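Local coordinates for actin-related protein 8 (Homo sapiens, PDB 4FO0) that binds ATP with low basal ATPase activity and serves in the chromatin-remodelling INO80 complex, which acts in transcription, DNA replication and probably DNA repair, at residues V218-V231 / T567-R579. Numbering follows the deposited sequence.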
loop_
_atom_site.group_PDB
_atom_site.type_symbol
_atom_site.label_atom_id
_atom_site.label_comp_id
_atom_site.label_asym_id
_atom_site.label_seq_id
_atom_site.Cartn_x
_atom_site.Cartn_y
_atom_site.Cartn_z
ATOM N N VAL A 218 -2.804 4.189 20.334
ATOM C CA VAL A 218 -2.505 5.327 21.169
ATOM C C VAL A 218 -2.092 4.852 22.555
ATOM O O VAL A 218 -1.099 5.316 23.118
ATOM C CB VAL A 218 -3.725 6.231 21.311
ATOM C CG1 VAL A 218 -3.465 7.286 22.372
ATOM C CG2 VAL A 218 -4.074 6.856 19.966
ATOM N N ASN A 219 -2.847 3.914 23.112
ATOM C CA ASN A 219 -2.488 3.415 24.426
ATOM C C ASN A 219 -1.102 2.792 24.384
ATOM O O ASN A 219 -0.288 2.974 25.286
ATOM C CB ASN A 219 -3.528 2.435 24.964
ATOM C CG ASN A 219 -3.179 1.942 26.350
ATOM O OD1 ASN A 219 -3.335 2.659 27.342
ATOM N ND2 ASN A 219 -2.682 0.719 26.425
ATOM N N MET A 220 -0.831 2.078 23.304
ATOM C CA MET A 220 0.448 1.429 23.151
ATOM C C MET A 220 1.562 2.475 23.075
ATOM O O MET A 220 2.555 2.379 23.792
ATOM C CB MET A 220 0.450 0.519 21.918
ATOM C CG MET A 220 1.765 -0.189 21.736
ATOM S SD MET A 220 2.109 -0.723 20.061
ATOM C CE MET A 220 1.778 0.759 19.107
ATOM N N ILE A 221 1.398 3.469 22.206
ATOM C CA ILE A 221 2.397 4.528 22.062
ATOM C C ILE A 221 2.744 5.215 23.386
ATOM O O ILE A 221 3.913 5.347 23.754
ATOM C CB ILE A 221 1.916 5.637 21.117
ATOM C CG1 ILE A 221 1.665 5.083 19.719
ATOM C CG2 ILE A 221 2.950 6.727 21.060
ATOM C CD1 ILE A 221 2.866 4.401 19.164
ATOM N N LEU A 222 1.713 5.665 24.091
ATOM C CA LEU A 222 1.893 6.437 25.309
ATOM C C LEU A 222 2.286 5.579 26.514
ATOM O O LEU A 222 3.287 5.854 27.183
ATOM C CB LEU A 222 0.621 7.242 25.609
ATOM C CG LEU A 222 0.330 8.335 24.581
ATOM C CD1 LEU A 222 -0.918 9.083 24.952
ATOM C CD2 LEU A 222 1.510 9.287 24.465
ATOM N N MET A 223 1.506 4.534 26.773
ATOM C CA MET A 223 1.680 3.725 27.975
ATOM C C MET A 223 2.743 2.625 27.865
ATOM O O MET A 223 3.524 2.422 28.783
ATOM C CB MET A 223 0.338 3.116 28.420
ATOM C CG MET A 223 -0.744 4.123 28.805
ATOM S SD MET A 223 -0.222 5.424 29.966
ATOM C CE MET A 223 0.719 6.471 28.867
ATOM N N LYS A 224 2.766 1.905 26.754
ATOM C CA LYS A 224 3.665 0.760 26.630
ATOM C C LYS A 224 5.048 1.153 26.105
ATOM O O LYS A 224 6.056 0.618 26.537
ATOM C CB LYS A 224 3.050 -0.302 25.712
ATOM C CG LYS A 224 1.770 -0.914 26.224
ATOM C CD LYS A 224 2.064 -2.161 27.040
ATOM C CE LYS A 224 0.779 -2.851 27.469
ATOM N NZ LYS A 224 -0.103 -3.160 26.303
ATOM N N MET A 225 5.097 2.078 25.157
ATOM C CA MET A 225 6.365 2.411 24.528
ATOM C C MET A 225 7.052 3.601 25.207
ATOM O O MET A 225 8.283 3.688 25.215
ATOM C CB MET A 225 6.175 2.682 23.042
ATOM C CG MET A 225 6.070 1.440 22.189
ATOM S SD MET A 225 5.725 1.899 20.484
ATOM C CE MET A 225 7.354 1.874 19.754
ATOM N N GLY A 226 6.263 4.518 25.762
ATOM C CA GLY A 226 6.816 5.564 26.597
ATOM C C GLY A 226 6.995 6.944 25.999
ATOM O O GLY A 226 7.715 7.770 26.562
ATOM N N PHE A 227 6.356 7.197 24.862
ATOM C CA PHE A 227 6.295 8.542 24.321
ATOM C C PHE A 227 5.553 9.416 25.308
ATOM O O PHE A 227 4.688 8.931 26.025
ATOM C CB PHE A 227 5.529 8.544 23.018
ATOM C CG PHE A 227 6.307 8.022 21.867
ATOM C CD1 PHE A 227 7.012 8.890 21.045
ATOM C CD2 PHE A 227 6.330 6.666 21.594
ATOM C CE1 PHE A 227 7.734 8.417 19.968
ATOM C CE2 PHE A 227 7.051 6.181 20.523
ATOM C CZ PHE A 227 7.757 7.066 19.705
ATOM N N SER A 228 5.860 10.705 25.329
ATOM C CA SER A 228 5.256 11.582 26.317
ATOM C C SER A 228 3.980 12.188 25.777
ATOM O O SER A 228 3.072 12.551 26.538
ATOM C CB SER A 228 6.225 12.685 26.737
ATOM O OG SER A 228 6.493 13.532 25.648
ATOM N N GLY A 229 3.907 12.293 24.459
ATOM C CA GLY A 229 2.703 12.797 23.827
ATOM C C GLY A 229 2.558 12.277 22.417
ATOM O O GLY A 229 3.499 11.740 21.850
ATOM N N ILE A 230 1.376 12.463 21.847
ATOM C CA ILE A 230 1.065 11.937 20.537
ATOM C C ILE A 230 0.059 12.831 19.849
ATOM O O ILE A 230 -0.745 13.504 20.498
ATOM C CB ILE A 230 0.427 10.526 20.642
ATOM C CG1 ILE A 230 0.182 9.923 19.257
ATOM C CG2 ILE A 230 -0.897 10.590 21.388
ATOM C CD1 ILE A 230 -0.312 8.473 19.314
ATOM N N VAL A 231 0.109 12.826 18.526
ATOM C CA VAL A 231 -0.943 13.410 17.715
ATOM C C VAL A 231 -1.369 12.387 16.677
ATOM O O VAL A 231 -0.546 11.839 15.937
ATOM C CB VAL A 231 -0.475 14.662 16.973
ATOM C CG1 VAL A 231 -1.540 15.085 15.984
ATOM C CG2 VAL A 231 -0.156 15.783 17.955
ATOM N N THR A 567 -1.098 22.824 15.553
ATOM C CA THR A 567 -0.729 21.532 16.110
ATOM C C THR A 567 -0.414 21.562 17.614
ATOM O O THR A 567 -0.573 20.563 18.305
ATOM C CB THR A 567 0.444 20.912 15.318
ATOM O OG1 THR A 567 0.027 20.676 13.968
ATOM C CG2 THR A 567 0.886 19.597 15.935
ATOM N N GLN A 568 0.019 22.708 18.124
ATOM C CA GLN A 568 0.341 22.817 19.540
ATOM C C GLN A 568 -0.816 22.335 20.409
ATOM O O GLN A 568 -0.609 21.756 21.476
ATOM C CB GLN A 568 0.702 24.254 19.885
ATOM C CG GLN A 568 1.802 24.810 19.000
ATOM C CD GLN A 568 2.158 26.249 19.333
ATOM O OE1 GLN A 568 2.006 26.696 20.472
ATOM N NE2 GLN A 568 2.631 26.982 18.333
ATOM N N GLU A 569 -2.034 22.552 19.933
ATOM C CA GLU A 569 -3.220 22.208 20.705
ATOM C C GLU A 569 -3.712 20.772 20.492
ATOM O O GLU A 569 -4.707 20.362 21.085
ATOM C CB GLU A 569 -4.347 23.185 20.378
ATOM C CG GLU A 569 -4.008 24.641 20.653
ATOM C CD GLU A 569 -4.001 25.485 19.383
ATOM O OE1 GLU A 569 -2.939 25.569 18.719
ATOM O OE2 GLU A 569 -5.061 26.063 19.046
ATOM N N LEU A 570 -3.029 20.004 19.650
ATOM C CA LEU A 570 -3.490 18.653 19.345
ATOM C C LEU A 570 -2.887 17.592 20.256
ATOM O O LEU A 570 -3.512 16.571 20.502
ATOM C CB LEU A 570 -3.221 18.298 17.881
ATOM C CG LEU A 570 -3.899 19.185 16.828
ATOM C CD1 LEU A 570 -3.548 18.741 15.408
ATOM C CD2 LEU A 570 -5.403 19.210 17.022
ATOM N N TRP A 571 -1.685 17.844 20.769
ATOM C CA TRP A 571 -0.966 16.841 21.561
ATOM C C TRP A 571 -1.776 16.268 22.708
ATOM O O TRP A 571 -2.389 16.998 23.483
ATOM C CB TRP A 571 0.362 17.391 22.087
ATOM C CG TRP A 571 1.272 17.814 20.994
ATOM C CD1 TRP A 571 1.538 19.086 20.601
ATOM C CD2 TRP A 571 2.016 16.958 20.117
ATOM N NE1 TRP A 571 2.417 19.083 19.541
ATOM C CE2 TRP A 571 2.726 17.788 19.225
ATOM C CE3 TRP A 571 2.151 15.575 20.000
ATOM C CZ2 TRP A 571 3.556 17.280 18.228
ATOM C CZ3 TRP A 571 2.981 15.072 19.014
ATOM C CH2 TRP A 571 3.668 15.920 18.140
ATOM N N ILE A 572 -1.777 14.948 22.805
ATOM C CA ILE A 572 -2.345 14.283 23.958
ATOM C C ILE A 572 -1.192 13.691 24.724
ATOM O O ILE A 572 -0.382 12.961 24.156
ATOM C CB ILE A 572 -3.303 13.166 23.554
ATOM C CG1 ILE A 572 -4.499 13.739 22.788
ATOM C CG2 ILE A 572 -3.763 12.401 24.781
ATOM C CD1 ILE A 572 -5.445 12.682 22.255
ATOM N N TYR A 573 -1.112 14.008 26.013
ATOM C CA TYR A 573 0.030 13.607 26.823
ATOM C C TYR A 573 -0.278 12.424 27.708
ATOM O O TYR A 573 -1.440 12.139 28.002
ATOM C CB TYR A 573 0.558 14.796 27.640
ATOM C CG TYR A 573 1.138 15.881 26.757
ATOM C CD1 TYR A 573 2.457 15.800 26.308
ATOM C CD2 TYR A 573 0.359 16.963 26.333
ATOM C CE1 TYR A 573 3.000 16.780 25.472
ATOM C CE2 TYR A 573 0.891 17.951 25.496
ATOM C CZ TYR A 573 2.215 17.852 25.073
ATOM O OH TYR A 573 2.763 18.811 24.248
ATOM N N GLN A 574 0.781 11.737 28.124
ATOM C CA GLN A 574 0.657 10.519 28.911
ATOM C C GLN A 574 -0.347 10.587 30.048
ATOM O O GLN A 574 -1.199 9.704 30.180
ATOM C CB GLN A 574 2.000 10.130 29.492
ATOM C CG GLN A 574 2.941 9.479 28.532
ATOM C CD GLN A 574 3.934 8.594 29.259
ATOM O OE1 GLN A 574 3.584 7.931 30.237
ATOM N NE2 GLN A 574 5.179 8.586 28.796
ATOM N N ARG A 575 -0.240 11.614 30.885
ATOM C CA ARG A 575 -1.059 11.641 32.087
ATOM C C ARG A 575 -2.524 11.922 31.790
ATOM O O ARG A 575 -3.408 11.334 32.413
ATOM C CB ARG A 575 -0.504 12.591 33.147
ATOM C CG ARG A 575 -0.825 12.114 34.567
ATOM C CD ARG A 575 -0.008 12.845 35.615
ATOM N NE ARG A 575 -0.308 14.275 35.643
ATOM C CZ ARG A 575 -0.662 14.944 36.735
ATOM N NH1 ARG A 575 -0.759 14.317 37.900
ATOM N NH2 ARG A 575 -0.914 16.245 36.663
ATOM N N GLU A 576 -2.784 12.793 30.824
ATOM C CA GLU A 576 -4.160 12.999 30.377
ATOM C C GLU A 576 -4.749 11.685 29.863
ATOM O O GLU A 576 -5.937 11.407 30.030
ATOM C CB GLU A 576 -4.227 14.067 29.289
ATOM C CG GLU A 576 -3.396 15.310 29.594
ATOM C CD GLU A 576 -3.243 16.233 28.387
ATOM O OE1 GLU A 576 -3.211 17.467 28.578
ATOM O OE2 GLU A 576 -3.147 15.732 27.246
ATOM N N TRP A 577 -3.912 10.866 29.246
ATOM C CA TRP A 577 -4.366 9.595 28.743
ATOM C C TRP A 577 -4.628 8.631 29.855
ATOM O O TRP A 577 -5.722 8.049 29.946
ATOM C CB TRP A 577 -3.359 9.002 27.776
ATOM C CG TRP A 577 -3.868 7.733 27.157
ATOM C CD1 TRP A 577 -3.505 6.434 27.468
ATOM C CD2 TRP A 577 -4.887 7.604 26.117
ATOM N NE1 TRP A 577 -4.201 5.541 26.708
ATOM C CE2 TRP A 577 -5.045 6.175 25.877
ATOM C CE3 TRP A 577 -5.646 8.495 25.383
ATOM C CZ2 TRP A 577 -5.927 5.686 24.940
ATOM C CZ3 TRP A 577 -6.534 7.988 24.441
ATOM C CH2 TRP A 577 -6.671 6.617 24.227
ATOM N N GLN A 578 -3.635 8.437 30.711
ATOM C CA GLN A 578 -3.769 7.539 31.844
ATOM C C GLN A 578 -5.036 7.851 32.615
ATOM O O GLN A 578 -5.688 6.961 33.147
ATOM C CB GLN A 578 -2.562 7.675 32.762
ATOM C CG GLN A 578 -2.424 6.561 33.777
ATOM C CD GLN A 578 -1.006 6.419 34.284
ATOM O OE1 GLN A 578 -0.157 7.270 34.030
ATOM N NE2 GLN A 578 -0.742 5.338 35.005
ATOM N N ARG A 579 -5.374 9.130 32.671
ATOM C CA ARG A 579 -6.509 9.596 33.446
ATOM C C ARG A 579 -7.807 9.377 32.691
ATOM O O ARG A 579 -8.663 8.616 33.121
ATOM C CB ARG A 579 -6.347 11.076 33.769
ATOM C CG ARG A 579 -5.828 11.359 35.164
ATOM C CD ARG A 579 -6.587 12.512 35.795
ATOM N NE ARG A 579 -5.708 13.628 36.116
ATOM C CZ ARG A 579 -4.383 13.558 36.109
ATOM N NH1 ARG A 579 -3.780 12.423 35.795
ATOM N NH2 ARG A 579 -3.661 14.626 36.416
#
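Trp577 drops its indole as a knob among Val218, Asn219, Leu222 and Met223 of helix 218-225. Val218 CG1 lies over the six-membered ring, 3.6 Å from its centroid and 6° off the normal, a CH-pi contact. At the ring edge, Trp577 NE1 donates to Asn219 OD1 at 3.1 Å; the N-H...O angle of 160° and an acceptor lying in the indole plane indicate a well-directed bond, received on a carbonyl lone pair. Leu222 CD1 reaches Trp577 CB at 3.7 Å. Met223 CG meets CD1 at the pyrrole edge, and its sulfur stands farther off beside that edge, a Met-aromatic contact. With CG anti to the backbone N (chi1 -175°), the ring reaches from helix 574-579 into the hole among these four residues. A leucine in place of Trp577 would probably leave Asn219 OD1 without its N-H donor and a gap beneath Val218 CG1. Next to this packing, strand 229-231 pairs antiparallel with the short strand 572-573: Ile230 and Ile572 form a hydrogen-bonded pair, Ile572 N to Ile230 O and Ile230 N to Ile572 O, both at 2.9 Å, the second less straight. Segment 567-579 thereby adds a strand near the C-terminus to the actin-fold sheet containing strands 200-205 and 229-234. The pairing runs on into the helix start, where Gln574 N donates to Ser228 O at 2.9 Å and Gln574 NE2 makes a weak, strongly bent bond to Phe227 O. Tyr573 is the N-cap residue; its backbone N reaches Glu576 OE2 at 2.9 Å, and Arg588 forms a salt bridge with that carboxylate. Farther out, Leu585 of helix 583-588 touches both Ile572 and Trp577.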